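Integral membrane indolylacetylinositol arabinosyltransferase EmbC (Mycolicibacterium smegmatis, PDB 7BVE) probably polymerises arabinose into the arabinan of the mycobacterial cell wall, working as a membrane-embedded glycosyltransferase that binds the antituberculosis drug ethambutol. Local coordinates at residues Phe488-Val492 and Pro1070-Ser1074; Pro306-Phe310 and Glu482-Ser486; Ile119-Thr123 and Phe179-Ile183; Gln40-Asn46 and Leu200-Thr206. Residue numbers count along the deposited sequence, not the author numbering.

Contact 1: residues Phe488-Val492 and Pro1070-Ser1074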
# COMPACT_ATOMS: atom_id res chain seq x y z
N PHE A 488 -11.63 19.32 -17.39
CA PHE A 488 -10.63 20.05 -16.61
C PHE A 488 -10.43 19.45 -15.22
O PHE A 488 -9.30 19.39 -14.74
CB PHE A 488 -11.07 21.51 -16.53
CG PHE A 488 -10.11 22.39 -15.82
CD1 PHE A 488 -8.91 22.73 -16.41
CD2 PHE A 488 -10.43 22.93 -14.59
CE1 PHE A 488 -8.03 23.56 -15.76
CE2 PHE A 488 -9.55 23.75 -13.95
CZ PHE A 488 -8.35 24.07 -14.54
N LYS A 489 -11.51 19.00 -14.57
CA LYS A 489 -11.38 18.33 -13.28
C LYS A 489 -10.65 17.01 -13.41
O LYS A 489 -9.92 16.61 -12.50
CB LYS A 489 -12.75 18.08 -12.66
CG LYS A 489 -13.47 19.28 -12.18
CD LYS A 489 -14.78 18.86 -11.59
CE LYS A 489 -15.58 20.04 -11.16
NZ LYS A 489 -16.87 19.61 -10.60
N SER A 490 -10.87 16.30 -14.51
CA SER A 490 -10.12 15.07 -14.74
C SER A 490 -8.65 15.36 -15.00
O SER A 490 -7.78 14.58 -14.60
CB SER A 490 -10.73 14.30 -15.91
OG SER A 490 -9.98 13.14 -16.17
N ALA A 491 -8.35 16.47 -15.67
CA ALA A 491 -6.96 16.81 -15.95
C ALA A 491 -6.22 17.26 -14.70
O ALA A 491 -5.05 16.92 -14.51
CB ALA A 491 -6.89 17.90 -17.02
N VAL A 492 -6.88 18.02 -13.83
CA VAL A 492 -6.23 18.58 -12.65
C VAL A 492 -6.17 17.57 -11.52
O VAL A 492 -5.08 17.20 -11.06
CB VAL A 492 -6.95 19.86 -12.18
CG1 VAL A 492 -6.36 20.34 -10.87
CG2 VAL A 492 -6.83 20.94 -13.22
N PRO A 1070 -9.64 29.48 -22.57
CA PRO A 1070 -9.30 28.19 -21.96
C PRO A 1070 -9.17 28.30 -20.45
O PRO A 1070 -9.00 29.38 -19.88
CB PRO A 1070 -7.97 27.83 -22.61
CG PRO A 1070 -7.97 28.56 -23.87
CD PRO A 1070 -8.65 29.85 -23.59
N LEU A 1071 -9.25 27.16 -19.80
CA LEU A 1071 -9.10 27.07 -18.35
C LEU A 1071 -7.64 26.78 -18.05
O LEU A 1071 -7.12 25.73 -18.44
CB LEU A 1071 -10.01 25.98 -17.78
CG LEU A 1071 -11.51 26.27 -17.79
CD1 LEU A 1071 -12.29 25.03 -17.46
CD2 LEU A 1071 -11.82 27.35 -16.79
N ARG A 1072 -6.97 27.71 -17.37
CA ARG A 1072 -5.55 27.58 -17.09
C ARG A 1072 -5.34 26.68 -15.88
O ARG A 1072 -5.84 26.99 -14.80
CB ARG A 1072 -4.91 28.93 -16.82
CG ARG A 1072 -3.42 28.81 -16.70
CD ARG A 1072 -2.75 30.06 -16.21
NE ARG A 1072 -1.31 29.91 -16.29
CZ ARG A 1072 -0.56 29.29 -15.39
NH1 ARG A 1072 -1.11 28.76 -14.31
NH2 ARG A 1072 0.74 29.20 -15.57
N LEU A 1073 -4.60 25.60 -16.06
CA LEU A 1073 -4.29 24.70 -14.96
C LEU A 1073 -2.89 24.98 -14.46
O LEU A 1073 -1.95 25.09 -15.25
CB LEU A 1073 -4.45 23.23 -15.38
CG LEU A 1073 -3.55 22.46 -16.33
CD1 LEU A 1073 -3.77 20.99 -16.10
CD2 LEU A 1073 -3.84 22.81 -17.78
N SER A 1074 -2.75 25.15 -13.15
CA SER A 1074 -1.45 25.39 -12.55
C SER A 1074 -0.68 24.08 -12.49
O SER A 1074 -1.13 23.12 -11.85
CB SER A 1074 -1.61 25.98 -11.15
OG SER A 1074 -2.17 25.04 -10.27
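The backbones of Phe488-Val492 and Pro1070-Ser1074 approach without pairing. The first forms the last turn of a helix, closed by the bond from Val492 N to Phe488 O at 2.9 Å; the second is an extended strand-like loop near the C-terminus of the model. Their CA atoms lie 7.4 Å apart for Phe488 and Leu1071 and 6.8 Å apart for Val492 and Leu1073, a spacing that leaves room for one layer of side chains. The example illustrates how one aromatic ring can join a helix to an irregular chain. Phe488 points at the loop, and Leu1071 CB rests over its face in a CH-pi contact, 3.9 Å from the ring centroid. At the edge of the ring, Phe488 CZ stands 3.9 Å from Arg1072 O. Leu1073 CB then comes within 3.6 Å of Phe488 CE1 and 3.9 Å of Val492 CG2, so it spans successive turns of the helix. Arg1072 points away between the two leucines and gives its NE to Asp178 O. The contact thus joins helix 479-492, in the GT-C family region, to the tail that follows strand 1056-1062 of the C-terminal region, while the tail's other side meets the 177-180 loop of the concanavalin-like region through Tyr177, Asp178 and Arg180.

Contact 2: residues Pro306-Phe310 and Glu482-Ser486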
# COMPACT_ATOMS: atom_id res chain seq x y z
N PRO A 306 -18.19 24.35 -11.21
CA PRO A 306 -19.33 23.82 -10.48
C PRO A 306 -19.28 22.30 -10.35
O PRO A 306 -18.49 21.63 -10.99
CB PRO A 306 -20.51 24.27 -11.32
CG PRO A 306 -19.97 24.35 -12.67
CD PRO A 306 -18.59 24.83 -12.53
N GLU A 307 -20.15 21.78 -9.49
CA GLU A 307 -20.52 20.37 -9.47
C GLU A 307 -21.43 20.15 -10.67
O GLU A 307 -22.64 20.39 -10.63
CB GLU A 307 -21.23 20.03 -8.16
CG GLU A 307 -20.37 20.19 -6.95
CD GLU A 307 -19.33 19.10 -6.82
OE1 GLU A 307 -19.61 17.95 -7.21
OE2 GLU A 307 -18.23 19.39 -6.32
N SER A 308 -20.83 19.70 -11.77
CA SER A 308 -21.43 20.02 -13.06
C SER A 308 -22.64 19.13 -13.38
O SER A 308 -23.72 19.70 -13.55
CB SER A 308 -20.35 20.04 -14.16
OG SER A 308 -19.37 21.03 -13.91
N PRO A 309 -22.58 17.75 -13.44
CA PRO A 309 -23.86 17.05 -13.51
C PRO A 309 -24.35 16.52 -12.17
O PRO A 309 -25.52 16.14 -12.06
CB PRO A 309 -23.57 15.90 -14.47
CG PRO A 309 -22.21 15.55 -14.16
CD PRO A 309 -21.49 16.80 -13.79
N PHE A 310 -23.51 16.54 -11.15
CA PHE A 310 -23.80 15.84 -9.91
C PHE A 310 -24.22 16.81 -8.83
O PHE A 310 -23.86 17.99 -8.86
CB PHE A 310 -22.59 15.04 -9.43
CG PHE A 310 -22.14 14.00 -10.39
CD1 PHE A 310 -22.88 12.86 -10.59
CD2 PHE A 310 -20.94 14.13 -11.06
CE1 PHE A 310 -22.46 11.89 -11.47
CE2 PHE A 310 -20.52 13.17 -11.94
CZ PHE A 310 -21.28 12.05 -12.14
N GLU A 482 -20.31 22.34 -18.70
CA GLU A 482 -20.19 21.09 -17.95
C GLU A 482 -19.20 20.13 -18.60
O GLU A 482 -18.46 19.44 -17.89
CB GLU A 482 -21.55 20.43 -17.80
CG GLU A 482 -22.54 21.25 -17.03
CD GLU A 482 -23.77 20.46 -16.65
OE1 GLU A 482 -23.83 19.27 -17.00
OE2 GLU A 482 -24.68 21.02 -16.01
N LEU A 483 -19.15 20.09 -19.94
CA LEU A 483 -18.17 19.22 -20.60
C LEU A 483 -16.75 19.68 -20.34
O LEU A 483 -15.88 18.88 -19.97
CB LEU A 483 -18.42 19.17 -22.11
CG LEU A 483 -19.62 18.42 -22.67
CD1 LEU A 483 -19.65 18.61 -24.16
CD2 LEU A 483 -19.52 16.95 -22.33
N GLN A 484 -16.48 20.98 -20.51
CA GLN A 484 -15.13 21.48 -20.32
C GLN A 484 -14.73 21.47 -18.85
O GLN A 484 -13.56 21.22 -18.54
CB GLN A 484 -15.02 22.88 -20.90
CG GLN A 484 -15.17 22.91 -22.40
CD GLN A 484 -15.20 24.31 -22.95
OE1 GLN A 484 -15.12 25.28 -22.21
NE2 GLN A 484 -15.33 24.42 -24.26
N ALA A 485 -15.68 21.67 -17.93
CA ALA A 485 -15.37 21.57 -16.51
C ALA A 485 -15.06 20.14 -16.11
O ALA A 485 -14.18 19.92 -15.28
CB ALA A 485 -16.53 22.12 -15.69
N SER A 486 -15.75 19.15 -16.69
CA SER A 486 -15.47 17.76 -16.35
C SER A 486 -14.12 17.31 -16.89
O SER A 486 -13.36 16.62 -16.19
CB SER A 486 -16.58 16.86 -16.87
OG SER A 486 -17.81 17.19 -16.26
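This is a buried contact between a loop and a helix, in which Pro306-Phe310, from the connection between helices 281-293 and 314-320, packs against one turn of helix 479-492. The nearest CA atoms, those of Ser308 and Glu482, are 5.2 Å apart; the small Ser308 and Ala485 side chains let the loop lie close to the helix. Ser308 points at the helix, where its OG lies 3.5 Å from Ala485 CB; that methyl group is one of the smallest surfaces a helix can offer. The hydroxyl is satisfied within its own loop, bonding to Pro306 O at 3.1 Å, and Ser486 OG is likewise returned to Glu482 O at 2.9 Å, beside the helical bond from Ser486 N to the same oxygen at 3.0 Å. In proteins of the GT-C fold, loops and short helices linking the membrane-spanning helices build the region around the active site, and here the loop runs close to the drug: Glu307 touches the bound ethambutol, and the side chain of Pro309 is about 10 Å from it. The long side chain of Glu482 reaches past Ser308, its CG 3.8 Å from Ser308 CB. Its OE2 comes within 3.0 Å of Ser308 O, but both atoms are acceptors and the pair is not a hydrogen bond. Ile473, at the end of helix 470-473, touches both Glu482 and Pro309, and Lys489, one turn beyond Ala485, donates its NZ to Pro306 O.

Contact 3: residues Ile119-Thr123 and Phe179-Ile183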
# COMPACT_ATOMS: atom_id res chain seq x y z
N ILE A 119 7.91 42.50 -14.36
CA ILE A 119 8.13 41.02 -14.28
C ILE A 119 6.76 40.33 -14.32
O ILE A 119 5.95 40.56 -13.39
CB ILE A 119 8.92 40.65 -13.01
CG1 ILE A 119 10.35 41.20 -13.05
CG2 ILE A 119 8.90 39.15 -12.78
CD1 ILE A 119 11.08 41.09 -11.73
N VAL A 120 6.52 39.53 -15.35
CA VAL A 120 5.24 38.79 -15.49
C VAL A 120 5.55 37.29 -15.40
O VAL A 120 6.36 36.81 -16.21
CB VAL A 120 4.53 39.13 -16.82
CG1 VAL A 120 3.27 38.30 -17.02
CG2 VAL A 120 4.21 40.61 -16.92
N ARG A 121 4.92 36.60 -14.45
CA ARG A 121 5.14 35.14 -14.24
C ARG A 121 6.64 34.84 -14.18
O ARG A 121 7.09 33.98 -14.97
CB ARG A 121 4.47 34.34 -15.36
CG ARG A 121 4.54 32.83 -15.18
CD ARG A 121 3.79 32.37 -13.94
NE ARG A 121 2.38 32.73 -13.99
CZ ARG A 121 1.50 32.44 -13.04
NH1 ARG A 121 1.88 31.78 -11.96
NH2 ARG A 121 0.23 32.81 -13.18
N ASN A 122 7.38 35.55 -13.32
CA ASN A 122 8.85 35.29 -13.14
C ASN A 122 9.72 35.50 -14.37
O ASN A 122 10.86 35.08 -14.33
CB ASN A 122 9.18 33.94 -12.53
CG ASN A 122 10.06 34.08 -11.32
OD1 ASN A 122 10.73 35.09 -11.15
ND2 ASN A 122 10.04 33.08 -10.46
N THR A 123 9.24 36.11 -15.44
CA THR A 123 10.12 36.25 -16.60
C THR A 123 10.05 37.68 -17.09
O THR A 123 9.01 38.01 -17.49
CB THR A 123 9.54 35.42 -17.74
OG1 THR A 123 8.34 36.01 -18.21
CG2 THR A 123 9.24 33.99 -17.37
N PHE A 179 0.93 32.64 -19.91
CA PHE A 179 1.59 33.57 -19.00
C PHE A 179 0.63 34.57 -18.39
O PHE A 179 1.00 35.73 -18.20
CB PHE A 179 2.71 34.34 -19.70
CG PHE A 179 3.90 33.51 -20.07
CD1 PHE A 179 4.82 33.14 -19.11
CD2 PHE A 179 4.11 33.15 -21.39
CE1 PHE A 179 5.91 32.39 -19.45
CE2 PHE A 179 5.21 32.41 -21.73
CZ PHE A 179 6.11 32.03 -20.77
N ARG A 180 -0.59 34.17 -18.11
CA ARG A 180 -1.50 35.12 -17.49
C ARG A 180 -1.17 35.27 -16.01
O ARG A 180 -0.91 34.28 -15.33
CB ARG A 180 -2.95 34.69 -17.67
CG ARG A 180 -3.46 34.95 -19.06
CD ARG A 180 -4.92 34.61 -19.22
NE ARG A 180 -5.14 33.17 -19.28
CZ ARG A 180 -6.34 32.62 -19.33
NH1 ARG A 180 -6.47 31.31 -19.39
NH2 ARG A 180 -7.42 33.38 -19.33
N PRO A 181 -1.14 36.49 -15.49
CA PRO A 181 -0.81 36.69 -14.08
C PRO A 181 -2.00 36.47 -13.17
O PRO A 181 -3.15 36.67 -13.55
CB PRO A 181 -0.35 38.15 -14.05
CG PRO A 181 -1.08 38.79 -15.14
CD PRO A 181 -1.19 37.77 -16.22
N GLN A 182 -1.70 36.07 -11.94
CA GLN A 182 -2.73 35.93 -10.92
C GLN A 182 -3.04 37.27 -10.28
O GLN A 182 -2.13 38.05 -9.96
CB GLN A 182 -2.30 34.91 -9.87
CG GLN A 182 -3.28 34.72 -8.74
CD GLN A 182 -2.95 33.58 -7.82
OE1 GLN A 182 -1.99 32.86 -8.05
NE2 GLN A 182 -3.73 33.42 -6.77
N ILE A 183 -4.33 37.55 -10.09
CA ILE A 183 -4.80 38.82 -9.57
C ILE A 183 -5.45 38.59 -8.22
O ILE A 183 -6.34 37.74 -8.10
CB ILE A 183 -5.79 39.48 -10.55
CG1 ILE A 183 -5.09 39.78 -11.87
CG2 ILE A 183 -6.32 40.75 -9.97
CD1 ILE A 183 -6.02 40.21 -12.94
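A tight hairpin turn can hold a neighbouring loop with a single long side chain. In the loop Phe179-Ile183, Phe179 comes first: its carbonyl O lies 3.6 Å from Val120 CG1, while its ring presents an edge to Arg121, with CD1 4.0 Å from Arg121 CB, and has CE1 4.2 Å from Thr123 CG2. Arg180 follows with its CA-to-CB bond directed away; its guanidinium bonds Ala65 O and makes a salt bridge with Asp178, but its backbone O receives Arg121 NH2 at 2.8 Å in a nearly straight hydrogen bond. The same NH2 of Arg121 lies 4.1 Å from Pro181 CA and 4.0 Å from Gln182 N, near neighbours without a bond. Arg121 and Asn122 occupy the left-handed corners of a type I' turn, closed by Thr123 N and OG1 on Val120 O, as in two-residue beta hairpins. This turn links strands 115-120 and 123-129 of the four-stranded sheet; Leu107 of adjacent strand 107-112 touches Val120 and Pro181.

Contact 4: residues Gln40-Asn46 and Leu200-Thr206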
# COMPACT_ATOMS: atom_id res chain seq x y z
N GLN A 40 -25.57 35.61 -19.53
CA GLN A 40 -24.41 35.82 -18.70
C GLN A 40 -24.48 37.20 -18.04
O GLN A 40 -25.07 38.14 -18.58
CB GLN A 40 -23.13 35.72 -19.53
CG GLN A 40 -21.84 35.59 -18.76
CD GLN A 40 -20.62 35.83 -19.61
OE1 GLN A 40 -20.73 36.22 -20.77
NE2 GLN A 40 -19.45 35.61 -19.04
N THR A 41 -23.89 37.31 -16.85
CA THR A 41 -23.67 38.59 -16.18
C THR A 41 -22.19 38.93 -16.32
O THR A 41 -21.34 38.29 -15.69
CB THR A 41 -24.08 38.55 -14.71
OG1 THR A 41 -25.47 38.22 -14.62
CG2 THR A 41 -23.85 39.89 -14.06
N THR A 42 -21.88 39.93 -17.14
CA THR A 42 -20.50 40.30 -17.40
C THR A 42 -20.01 41.29 -16.35
O THR A 42 -20.73 42.20 -15.95
CB THR A 42 -20.37 40.92 -18.79
OG1 THR A 42 -21.18 42.10 -18.85
CG2 THR A 42 -20.84 39.95 -19.85
N ALA A 43 -18.76 41.12 -15.92
CA ALA A 43 -18.20 41.91 -14.83
C ALA A 43 -16.73 42.20 -15.13
O ALA A 43 -15.94 41.27 -15.28
CB ALA A 43 -18.33 41.17 -13.50
N GLU A 44 -16.37 43.48 -15.20
CA GLU A 44 -14.98 43.85 -15.40
C GLU A 44 -14.52 44.81 -14.31
O GLU A 44 -15.32 45.45 -13.63
CB GLU A 44 -14.75 44.50 -16.76
CG GLU A 44 -15.35 45.87 -16.91
CD GLU A 44 -15.01 46.50 -18.23
OE1 GLU A 44 -14.29 45.85 -19.03
OE2 GLU A 44 -15.44 47.64 -18.48
N LEU A 45 -13.20 44.91 -14.19
CA LEU A 45 -12.54 45.71 -13.16
C LEU A 45 -11.75 46.83 -13.83
O LEU A 45 -10.70 46.58 -14.43
CB LEU A 45 -11.62 44.83 -12.32
CG LEU A 45 -10.75 45.51 -11.27
CD1 LEU A 45 -11.60 46.22 -10.25
CD2 LEU A 45 -9.84 44.49 -10.61
N ASN A 46 -12.23 48.06 -13.71
CA ASN A 46 -11.52 49.24 -14.16
C ASN A 46 -10.92 49.91 -12.93
O ASN A 46 -11.67 50.34 -12.05
CB ASN A 46 -12.46 50.19 -14.89
CG ASN A 46 -12.97 49.61 -16.20
OD1 ASN A 46 -12.22 49.03 -16.97
ND2 ASN A 46 -14.27 49.77 -16.45
N LEU A 200 -6.17 50.57 -16.20
CA LEU A 200 -6.16 49.12 -16.13
C LEU A 200 -7.56 48.59 -16.36
O LEU A 200 -8.54 49.20 -15.94
CB LEU A 200 -5.62 48.65 -14.78
CG LEU A 200 -5.41 47.15 -14.52
CD1 LEU A 200 -4.16 46.95 -13.73
CD2 LEU A 200 -6.57 46.56 -13.75
N SER A 201 -7.66 47.46 -17.05
CA SER A 201 -8.94 46.81 -17.29
C SER A 201 -8.74 45.31 -17.28
O SER A 201 -7.70 44.83 -17.72
CB SER A 201 -9.55 47.24 -18.62
OG SER A 201 -9.83 48.63 -18.61
N ALA A 202 -9.73 44.58 -16.78
CA ALA A 202 -9.65 43.13 -16.74
C ALA A 202 -11.06 42.58 -16.71
O ALA A 202 -11.84 42.93 -15.83
CB ALA A 202 -8.87 42.65 -15.51
N THR A 203 -11.40 41.72 -17.67
CA THR A 203 -12.71 41.09 -17.70
C THR A 203 -12.65 39.81 -16.89
O THR A 203 -11.90 38.89 -17.23
CB THR A 203 -13.16 40.78 -19.13
OG1 THR A 203 -12.33 39.75 -19.67
CG2 THR A 203 -13.05 42.00 -19.99
N ILE A 204 -13.45 39.74 -15.83
CA ILE A 204 -13.42 38.61 -14.93
C ILE A 204 -14.17 37.44 -15.57
O ILE A 204 -15.17 37.62 -16.26
CB ILE A 204 -14.04 39.02 -13.58
CG1 ILE A 204 -13.37 40.28 -13.08
CG2 ILE A 204 -13.81 37.97 -12.54
CD1 ILE A 204 -14.10 40.92 -11.96
N ASP A 205 -13.66 36.23 -15.35
CA ASP A 205 -14.27 35.02 -15.90
C ASP A 205 -15.51 34.65 -15.10
O ASP A 205 -15.49 33.82 -14.20
CB ASP A 205 -13.26 33.89 -15.92
CG ASP A 205 -13.81 32.63 -16.54
OD1 ASP A 205 -13.97 32.59 -17.77
OD2 ASP A 205 -14.08 31.67 -15.78
N THR A 206 -16.62 35.31 -15.43
CA THR A 206 -17.92 34.94 -14.87
C THR A 206 -18.71 34.11 -15.87
O THR A 206 -19.78 34.49 -16.32
CB THR A 206 -18.70 36.19 -14.49
OG1 THR A 206 -19.15 36.84 -15.68
CG2 THR A 206 -17.82 37.15 -13.75
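An antiparallel strand pairing need not be regular to satisfy its polar groups. Gln40-Asn46 and Leu200-Thr206 run antiparallel, at 165° between strands 43-46 and 201-203. Leu45 N donates to Ala202 O at 2.9 Å, and Ala202 N returns a weak bond to Leu45 O at 3.2 Å; Ile204 N reaches Ala43 O at 3.0 Å. Beyond Ile204 the ladder gives way to an inverse gamma turn centred on Asp205, and side chains take over: Thr206 OG1 donates to Thr41 O at 2.6 Å, and Gln40 NE2 to Thr206 O at 3.0 Å. At the other end Ser201 OG donates to Asn46 OD1 at 2.9 Å, while Asn46 ND2 serves Glu44 OE2 at 3.2 Å and also Asp1056. Thr203 OG1 is bonded to Thr66. Leu45 and Ala202 share the face opposite to Glu44, Asn46, Ser201 and Thr203. Within the seven-stranded antiparallel sheet of the concanavalin-like region, strand 201-203 has strand 67-71 on its far side, and strand 38-46 is flanked by strand 1056-1062, contributed by the C-terminal region.

Overall arrangement
The chain makes the contacts in the order 4, 2, 1 by their opening segments, with contact 3 nested inside the loop that contact 4 closes. Contacts 3 and 4 belong to the concanavalin-like region, centres about 19 Å apart: contact 4 lies in the seven-stranded sheet, while contact 3 sets a loop against a hairpin of the four-stranded one. Contacts 1 and 2 share helix 479-492, with centres about 12 Å apart. Contact 1 touches both contact 2, through Lys489 and Pro306, and contact 3 (centres about 18 Å apart), through Pro1070 and Arg180. Contacts 2-1-3 thus link the ethambutol-binding membrane region, C-terminal tail and N-terminal domain; contact 4 lies close by, its nearest atoms about 5 Å from contacts 1 and 3.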